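Local coordinates for lipoprotein (Mycoplasma mycoides subsp. capri, PDB 7ADK) that probably works as a lipid-attached cell-surface peptidase of the chymotrypsin-like PA clan, at residues A160-T165 with F180-E185; E290-S295 with K453-G458; L632-Y637 with F662-N667. One frame throughout, in Å; residues are numbered along the deposited sequence.

Interaction 1: A160-T165 with F180-E185; sequences AYFGGT and FDYDNE
Two tyrosines that slide past each other in opposite directions, each spending its hydroxyl on the segment facing it, join the 3-10 turn 160-162 to the helix 176-192. The hydrogen bonds come first. Y182 holds CG anti to its backbone N (chi1 -176°), which sends the ring straight out from the helix, and its hydroxyl donates to the carbonyl oxygen of Y161, with OH 2.7 Å from O. That donor lies in the carbonyl plane, on a lone pair. In the reverse direction Y161, also with CG anti to its N (chi1 177°), reaches D183 and donates a hydrogen bond to OD1, the Y161 OH to D183 OD1 distance being 2.6 Å. OD1 is approached from above the carboxylate plane, 39° out of it, while lying at the edge of the Y161 ring. D183 offers this oxygen because its own CG turns beside the backbone N, anti to the carbonyl carbon.

Apolar contact fills in between the bonds. The CE2 atoms of Y161 and Y182 approach to 4.0 Å where the rings pass, and CE2 of Y182 is 4.3 Å from CD1 of F162. Within the turn, CD2 of Y161 lies 3.8 Å above the centre of the F162 ring; that buried ring also meets Y168 and Y171 edge-to-face, and L254 touches both F162 and D183.

In the backbone of the turn, G163 N donates to A160 O, and G164 then occupies the N-cap position of helix 165-173.

The chemistry is that of a buried carboxylate shared between two phenols. Y171 OH pairs with D183 OD2 while Y161 holds OD1, so both oxygens have a hydroxyl partner, an environment that would favour the ionised aspartate and fix its rotation.

Interaction 2: E290-S295 with K453-G458; sequences EEYKTS and KGIKDG
The face of the Y292 ring is turned to the loop 453-458, and the side chain of I455 lies across it obliquely. On the strand, Y292 sets CG beside the backbone N and anti to the carbonyl carbon (chi1 -61°), with its CB directed at the loop. I455 uses the same first rotamer for CG1 (chi1 -54°), and this puts CG1 rather than CG2 over the ring. CG1 is 3.8 Å from the ring centroid and 23° off the normal, a CH-pi contact shifted toward the phenolic rim. Its nearest ring atom is CZ of Y292, at 3.5 Å. The isoleucine side chain continues past the ring edge toward the hydroxyl, CD1 of I455 lying 3.7 Å from the Y292 OH.

Nearer the backbone the partner changes. The carbonyl oxygen of G454 approaches CB of Y292 to 3.7 Å, and because this residue has no side chain the main chain itself lies alongside the base of the tyrosine. The phenol end also has a partner in its own strand: a weak hydrogen bond from OH of Y292 to OE1 of E290, two residues back, 2.6 Å away.

Beyond the strand's end, T294 meets the outer part of the loop. Its CG2 touches CD of the extended K456 side chain at 4.2 Å, an aliphatic contact near the surface, and its backbone runs close to that of G458.

The result is a strand-to-loop packing inside the peptidase region, with an apolar centre in Y292 and I455. Strand 289-293 pairs antiparallel with 421-433 and with 461-467, E291 bonding to S463 and Y292 to E422 through the backbone. The loop leads from helix 449-452 into strand 461-467, and V543 of strand 541-546 touches both Y292 and I455.

Interaction 3: L632-Y637 with F662-N667; sequences LYIVGY and FSLWIN
An inverse gamma turn centred on I634 bends one of two irregular segments that run antiparallel (end-to-end directions 166° apart) deep inside the peptidase region. Its weak closing bond goes from V635 N to Y633 O, and beyond it the chain carries on to Y637, whose side chain can be followed through the contact.

Y637 sets CG beside its backbone N and anti to the carbonyl carbon (chi1 -57°). At the root, CA makes a CA-H...O contact with the carbonyl oxygen of S663, 3.2 Å apart. CB lies 3.4 Å from that same oxygen and also packs on CB of F662. Along the ring, CD2 is still near S663 O, whereas CE2 has passed on to L664, whose CD1 lies 3.4 Å from it. Y637 and L664 lie side by side and point the same way, L664 holding CG anti to its backbone N. CZ and OH stay near that methyl, and the hydroxyl bonds with the carbonyl oxygen of L287.

The middle of the interface is aliphatic. I634 and I666 likewise lie side by side, with CG1 of I634 3.5 Å from CG1 of I666, while CG2 of I634 leans on CG of L664.

Outside these segments, Y752 meets both ends of the turn: its hydroxyl hydrogen-bonds to V635 O and its ring meets that of Y633. Strand 761-765 of the mixed sheet touches V635 and Y633, and strand 289-293 of the antiparallel sheet lies against Y637 and F662, so these loops contact both sheets.

At the far end the amide of N667 stacks over the Y633 ring, the two planes 21° apart, and the Y633 OH gives a weak hydrogen bond to N667 OD1 at 2.8 Å.

Overall arrangement
From the N-terminal end of the model, interaction 1 closes first, folding the short, mostly helical span between 160-165 and 180-185 back on itself. Interaction 2 opens well downstream and spans 157 intervening residues, rich in helix, to bring strand 289-293 against the loop before strand 461-467. Interaction 3 then closes a 24-residue excursion carrying helix 651-655. The three follow in series, neither nesting nor crossing. Interactions 1 and 2 lie on opposite sides of the chain's centre, their centres about 48 Å apart. Interactions 2 and 3 touch where F662 packs on E291, so strand 289-293 of the antiparallel sheet borders the buried loops.

Interaction 1: A160-T165 with F180-E185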
# COMPACT_ATOMS: atom_id res chain seq x y z
N ALA B 160 -4.74 -0.62 33.04
CA ALA B 160 -6.13 -0.56 33.52
C ALA B 160 -6.82 -1.93 33.58
O ALA B 160 -7.49 -2.24 34.56
CB ALA B 160 -6.89 0.43 32.63
N TYR B 161 -6.57 -2.81 32.60
CA TYR B 161 -7.00 -4.21 32.61
C TYR B 161 -6.44 -5.02 33.79
O TYR B 161 -7.07 -5.96 34.27
CB TYR B 161 -6.56 -4.81 31.27
CG TYR B 161 -6.87 -6.28 31.13
CD1 TYR B 161 -8.13 -6.70 30.68
CD2 TYR B 161 -5.89 -7.22 31.48
CE1 TYR B 161 -8.42 -8.07 30.58
CE2 TYR B 161 -6.18 -8.59 31.40
CZ TYR B 161 -7.44 -9.01 30.94
OH TYR B 161 -7.72 -10.33 30.85
N PHE B 162 -5.27 -4.64 34.31
CA PHE B 162 -4.63 -5.22 35.49
C PHE B 162 -4.92 -4.48 36.80
O PHE B 162 -4.48 -4.91 37.86
CB PHE B 162 -3.12 -5.29 35.27
CG PHE B 162 -2.71 -6.00 34.01
CD1 PHE B 162 -2.68 -7.39 33.98
CD2 PHE B 162 -2.40 -5.25 32.87
CE1 PHE B 162 -2.32 -8.05 32.80
CE2 PHE B 162 -2.07 -5.91 31.69
CZ PHE B 162 -2.02 -7.30 31.66
N GLY B 163 -5.65 -3.36 36.76
CA GLY B 163 -5.92 -2.53 37.93
C GLY B 163 -4.80 -1.56 38.33
O GLY B 163 -4.74 -1.14 39.48
N GLY B 164 -3.91 -1.20 37.40
CA GLY B 164 -2.78 -0.28 37.59
C GLY B 164 -1.43 -0.99 37.67
O GLY B 164 -1.36 -2.22 37.63
N THR B 165 -0.35 -0.22 37.78
CA THR B 165 1.03 -0.73 37.73
C THR B 165 1.37 -1.75 38.84
O THR B 165 2.09 -2.72 38.61
CB THR B 165 2.01 0.46 37.72
OG1 THR B 165 3.34 0.04 37.53
CG2 THR B 165 1.99 1.31 38.99
N PHE B 180 -4.20 -17.31 33.99
CA PHE B 180 -5.46 -17.68 33.33
C PHE B 180 -6.69 -17.36 34.18
O PHE B 180 -7.61 -16.73 33.69
CB PHE B 180 -5.49 -19.16 32.96
CG PHE B 180 -6.82 -19.58 32.37
CD1 PHE B 180 -7.07 -19.41 31.00
CD2 PHE B 180 -7.79 -20.20 33.18
CE1 PHE B 180 -8.27 -19.86 30.45
CE2 PHE B 180 -8.98 -20.68 32.62
CZ PHE B 180 -9.22 -20.51 31.25
N ASP B 181 -6.71 -17.73 35.46
CA ASP B 181 -7.86 -17.46 36.34
C ASP B 181 -8.20 -15.96 36.46
O ASP B 181 -9.36 -15.61 36.68
CB ASP B 181 -7.58 -18.05 37.73
CG ASP B 181 -7.53 -19.57 37.83
OD1 ASP B 181 -7.08 -20.06 38.90
OD2 ASP B 181 -7.99 -20.29 36.92
N TYR B 182 -7.23 -15.06 36.26
CA TYR B 182 -7.46 -13.62 36.19
C TYR B 182 -8.12 -13.18 34.87
O TYR B 182 -9.11 -12.45 34.88
CB TYR B 182 -6.13 -12.90 36.42
CG TYR B 182 -6.26 -11.40 36.48
CD1 TYR B 182 -6.63 -10.78 37.68
CD2 TYR B 182 -6.09 -10.63 35.31
CE1 TYR B 182 -6.85 -9.39 37.71
CE2 TYR B 182 -6.32 -9.24 35.34
CZ TYR B 182 -6.72 -8.63 36.54
OH TYR B 182 -7.04 -7.32 36.57
N ASP B 183 -7.59 -13.64 33.74
CA ASP B 183 -8.09 -13.35 32.40
C ASP B 183 -9.43 -14.04 32.09
O ASP B 183 -10.28 -13.45 31.43
CB ASP B 183 -7.06 -13.76 31.35
CG ASP B 183 -5.74 -12.99 31.40
OD1 ASP B 183 -5.76 -11.80 31.77
OD2 ASP B 183 -4.70 -13.57 31.02
N ASN B 184 -9.65 -15.26 32.56
CA ASN B 184 -10.88 -15.99 32.32
C ASN B 184 -12.08 -15.37 33.08
O ASN B 184 -13.16 -15.28 32.52
CB ASN B 184 -10.63 -17.46 32.64
CG ASN B 184 -11.83 -18.34 32.38
OD1 ASN B 184 -12.12 -18.71 31.26
ND2 ASN B 184 -12.56 -18.68 33.39
N GLU B 185 -11.90 -14.84 34.30
CA GLU B 185 -12.99 -14.13 34.99
C GLU B 185 -13.33 -12.76 34.37
O GLU B 185 -14.31 -12.14 34.76
CB GLU B 185 -12.77 -14.07 36.51
CG GLU B 185 -11.80 -13.00 37.01
CD GLU B 185 -11.90 -12.66 38.51
OE1 GLU B 185 -12.72 -13.24 39.24
OE2 GLU B 185 -11.17 -11.76 38.97

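Interaction 2: E290-S295 with K453-G458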
# COMPACT_ATOMS: atom_id res chain seq x y z
N GLU B 290 0.29 -19.02 -4.77
CA GLU B 290 -0.20 -19.83 -5.88
C GLU B 290 -1.66 -19.55 -6.22
O GLU B 290 -2.46 -19.21 -5.35
CB GLU B 290 0.08 -21.33 -5.65
CG GLU B 290 -0.59 -21.86 -4.37
CD GLU B 290 -0.99 -23.34 -4.42
OE1 GLU B 290 -0.65 -24.04 -5.41
OE2 GLU B 290 -1.67 -23.79 -3.47
N GLU B 291 -1.98 -19.71 -7.51
CA GLU B 291 -3.30 -19.50 -8.10
C GLU B 291 -3.69 -20.71 -8.95
O GLU B 291 -2.89 -21.20 -9.74
CB GLU B 291 -3.33 -18.23 -8.97
CG GLU B 291 -2.97 -16.90 -8.28
CD GLU B 291 -1.59 -16.33 -8.67
OE1 GLU B 291 -0.56 -17.01 -8.49
OE2 GLU B 291 -1.52 -15.17 -9.14
N TYR B 292 -4.94 -21.16 -8.83
CA TYR B 292 -5.58 -22.11 -9.74
C TYR B 292 -6.81 -21.47 -10.38
O TYR B 292 -7.72 -21.08 -9.66
CB TYR B 292 -6.00 -23.37 -8.98
CG TYR B 292 -4.88 -24.14 -8.33
CD1 TYR B 292 -3.93 -24.76 -9.14
CD2 TYR B 292 -4.77 -24.20 -6.92
CE1 TYR B 292 -2.88 -25.49 -8.58
CE2 TYR B 292 -3.68 -24.90 -6.36
CZ TYR B 292 -2.74 -25.54 -7.18
OH TYR B 292 -1.65 -26.14 -6.66
N LYS B 293 -6.85 -21.35 -11.71
CA LYS B 293 -7.94 -20.66 -12.41
C LYS B 293 -8.85 -21.66 -13.11
O LYS B 293 -8.38 -22.52 -13.85
CB LYS B 293 -7.33 -19.60 -13.34
CG LYS B 293 -8.18 -18.32 -13.34
CD LYS B 293 -7.59 -17.23 -14.25
CE LYS B 293 -8.31 -15.88 -14.04
NZ LYS B 293 -8.09 -14.93 -15.16
N THR B 294 -10.15 -21.59 -12.86
CA THR B 294 -11.15 -22.60 -13.27
C THR B 294 -12.01 -22.20 -14.48
O THR B 294 -12.67 -23.06 -15.06
CB THR B 294 -12.09 -22.94 -12.10
OG1 THR B 294 -12.59 -21.75 -11.56
CG2 THR B 294 -11.38 -23.71 -11.01
N SER B 295 -11.99 -20.94 -14.90
CA SER B 295 -12.85 -20.40 -15.98
C SER B 295 -14.36 -20.50 -15.75
O SER B 295 -15.12 -20.72 -16.69
CB SER B 295 -12.44 -20.91 -17.37
OG SER B 295 -13.03 -20.15 -18.40
N LYS B 453 -7.89 -28.39 -2.75
CA LYS B 453 -9.14 -28.71 -3.47
C LYS B 453 -9.47 -27.77 -4.64
O LYS B 453 -10.37 -28.07 -5.41
CB LYS B 453 -10.31 -28.96 -2.51
CG LYS B 453 -11.11 -27.76 -1.99
CD LYS B 453 -12.38 -28.24 -1.26
CE LYS B 453 -13.32 -27.10 -0.85
NZ LYS B 453 -14.66 -27.59 -0.43
N GLY B 454 -8.75 -26.67 -4.80
CA GLY B 454 -8.81 -25.84 -6.00
C GLY B 454 -8.22 -26.51 -7.24
O GLY B 454 -8.47 -26.08 -8.36
N ILE B 455 -7.46 -27.60 -7.08
CA ILE B 455 -7.01 -28.45 -8.18
C ILE B 455 -8.22 -29.26 -8.69
O ILE B 455 -8.57 -30.28 -8.12
CB ILE B 455 -5.80 -29.32 -7.79
CG1 ILE B 455 -4.61 -28.50 -7.24
CG2 ILE B 455 -5.30 -30.11 -9.00
CD1 ILE B 455 -3.51 -29.34 -6.62
N LYS B 456 -8.86 -28.79 -9.77
CA LYS B 456 -10.05 -29.35 -10.44
C LYS B 456 -9.77 -29.71 -11.90
O LYS B 456 -8.87 -29.13 -12.51
CB LYS B 456 -11.21 -28.35 -10.38
CG LYS B 456 -11.66 -27.96 -8.96
CD LYS B 456 -12.94 -27.14 -9.05
CE LYS B 456 -13.47 -26.73 -7.70
NZ LYS B 456 -14.75 -26.06 -7.76
N ASP B 457 -10.53 -30.62 -12.49
CA ASP B 457 -10.25 -31.04 -13.88
C ASP B 457 -10.54 -29.97 -14.95
O ASP B 457 -9.92 -29.97 -16.01
CB ASP B 457 -10.99 -32.34 -14.24
CG ASP B 457 -10.66 -33.53 -13.35
OD1 ASP B 457 -11.00 -33.51 -12.14
OD2 ASP B 457 -10.11 -34.53 -13.87
N GLY B 458 -11.43 -29.01 -14.69
CA GLY B 458 -11.75 -27.92 -15.61
C GLY B 458 -10.74 -26.77 -15.64
O GLY B 458 -11.04 -25.71 -16.19

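Interaction 3: L632-Y637 with F662-N667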
# COMPACT_ATOMS: atom_id res chain seq x y z
N LEU B 632 8.39 -18.58 13.36
CA LEU B 632 8.61 -17.86 12.11
C LEU B 632 7.45 -18.13 11.18
O LEU B 632 7.15 -19.28 10.88
CB LEU B 632 9.92 -18.28 11.42
CG LEU B 632 11.25 -17.97 12.10
CD1 LEU B 632 11.25 -16.57 12.66
CD2 LEU B 632 11.63 -18.96 13.19
N TYR B 633 6.79 -17.07 10.72
CA TYR B 633 5.87 -17.20 9.61
C TYR B 633 5.87 -15.99 8.66
O TYR B 633 4.84 -15.36 8.46
CB TYR B 633 4.47 -17.74 10.04
CG TYR B 633 3.94 -17.42 11.40
CD1 TYR B 633 4.28 -18.20 12.51
CD2 TYR B 633 3.05 -16.36 11.56
CE1 TYR B 633 3.80 -17.87 13.79
CE2 TYR B 633 2.67 -15.97 12.85
CZ TYR B 633 3.09 -16.69 13.98
OH TYR B 633 2.92 -16.16 15.23
N ILE B 634 7.02 -15.67 8.03
CA ILE B 634 6.99 -15.00 6.70
C ILE B 634 6.59 -16.08 5.74
O ILE B 634 7.39 -16.73 5.08
CB ILE B 634 8.25 -14.32 6.15
CG1 ILE B 634 8.67 -13.22 7.10
CG2 ILE B 634 7.95 -13.67 4.77
CD1 ILE B 634 9.81 -12.35 6.57
N VAL B 635 5.31 -16.28 5.74
CA VAL B 635 4.59 -17.22 4.93
C VAL B 635 3.24 -16.61 4.72
O VAL B 635 2.82 -15.70 5.44
CB VAL B 635 4.45 -18.60 5.58
CG1 VAL B 635 5.75 -19.39 5.61
CG2 VAL B 635 4.01 -18.46 7.02
N GLY B 636 2.54 -17.13 3.73
CA GLY B 636 1.25 -16.59 3.38
C GLY B 636 1.39 -15.30 2.60
O GLY B 636 2.14 -14.39 2.93
N TYR B 637 0.57 -15.23 1.57
CA TYR B 637 0.33 -14.02 0.83
C TYR B 637 -1.18 -13.77 0.85
O TYR B 637 -1.91 -14.39 0.08
CB TYR B 637 0.92 -14.15 -0.58
CG TYR B 637 2.40 -14.46 -0.65
CD1 TYR B 637 2.85 -15.79 -0.55
CD2 TYR B 637 3.31 -13.45 -0.98
CE1 TYR B 637 4.18 -16.12 -0.84
CE2 TYR B 637 4.65 -13.78 -1.27
CZ TYR B 637 5.08 -15.11 -1.22
OH TYR B 637 6.34 -15.43 -1.61
N PHE B 662 -1.47 -9.03 -4.16
CA PHE B 662 -1.15 -9.71 -2.90
C PHE B 662 -0.01 -9.01 -2.13
O PHE B 662 0.77 -8.24 -2.68
CB PHE B 662 -0.77 -11.17 -3.16
CG PHE B 662 -1.82 -12.00 -3.87
CD1 PHE B 662 -2.61 -12.90 -3.14
CD2 PHE B 662 -1.96 -11.94 -5.26
CE1 PHE B 662 -3.55 -13.71 -3.79
CE2 PHE B 662 -2.91 -12.72 -5.92
CZ PHE B 662 -3.71 -13.61 -5.18
N SER B 663 0.09 -9.34 -0.84
CA SER B 663 1.08 -8.81 0.12
C SER B 663 1.99 -9.92 0.66
O SER B 663 1.57 -11.07 0.70
CB SER B 663 0.36 -8.18 1.31
OG SER B 663 -0.57 -7.21 0.92
N LEU B 664 3.21 -9.62 1.12
CA LEU B 664 4.14 -10.56 1.77
C LEU B 664 4.01 -10.50 3.31
O LEU B 664 4.89 -10.02 4.00
CB LEU B 664 5.57 -10.28 1.29
CG LEU B 664 6.66 -11.23 1.85
CD1 LEU B 664 6.80 -12.49 1.03
CD2 LEU B 664 8.00 -10.53 1.85
N TRP B 665 2.88 -10.97 3.84
CA TRP B 665 2.57 -10.91 5.28
C TRP B 665 3.54 -11.75 6.14
O TRP B 665 4.16 -12.71 5.69
CB TRP B 665 1.10 -11.28 5.53
CG TRP B 665 0.36 -10.50 6.58
CD1 TRP B 665 0.27 -10.81 7.89
CD2 TRP B 665 -0.44 -9.29 6.42
NE1 TRP B 665 -0.49 -9.87 8.54
CE2 TRP B 665 -0.92 -8.89 7.70
CE3 TRP B 665 -0.83 -8.50 5.33
CZ2 TRP B 665 -1.66 -7.73 7.90
CZ3 TRP B 665 -1.60 -7.33 5.52
CH2 TRP B 665 -1.98 -6.93 6.80
N ILE B 666 3.72 -11.32 7.37
CA ILE B 666 4.78 -11.69 8.32
C ILE B 666 4.16 -11.92 9.70
O ILE B 666 2.96 -12.10 9.83
CB ILE B 666 5.99 -10.70 8.16
CG1 ILE B 666 7.17 -10.82 9.14
CG2 ILE B 666 5.62 -9.23 7.94
CD1 ILE B 666 8.41 -9.98 8.78
N ASN B 667 4.98 -11.97 10.73
CA ASN B 667 4.69 -12.17 12.13
C ASN B 667 5.62 -11.23 12.89
O ASN B 667 6.77 -11.58 13.17
CB ASN B 667 5.01 -13.64 12.39
CG ASN B 667 4.80 -14.08 13.81
OD1 ASN B 667 3.86 -13.67 14.47
ND2 ASN B 667 5.61 -14.99 14.30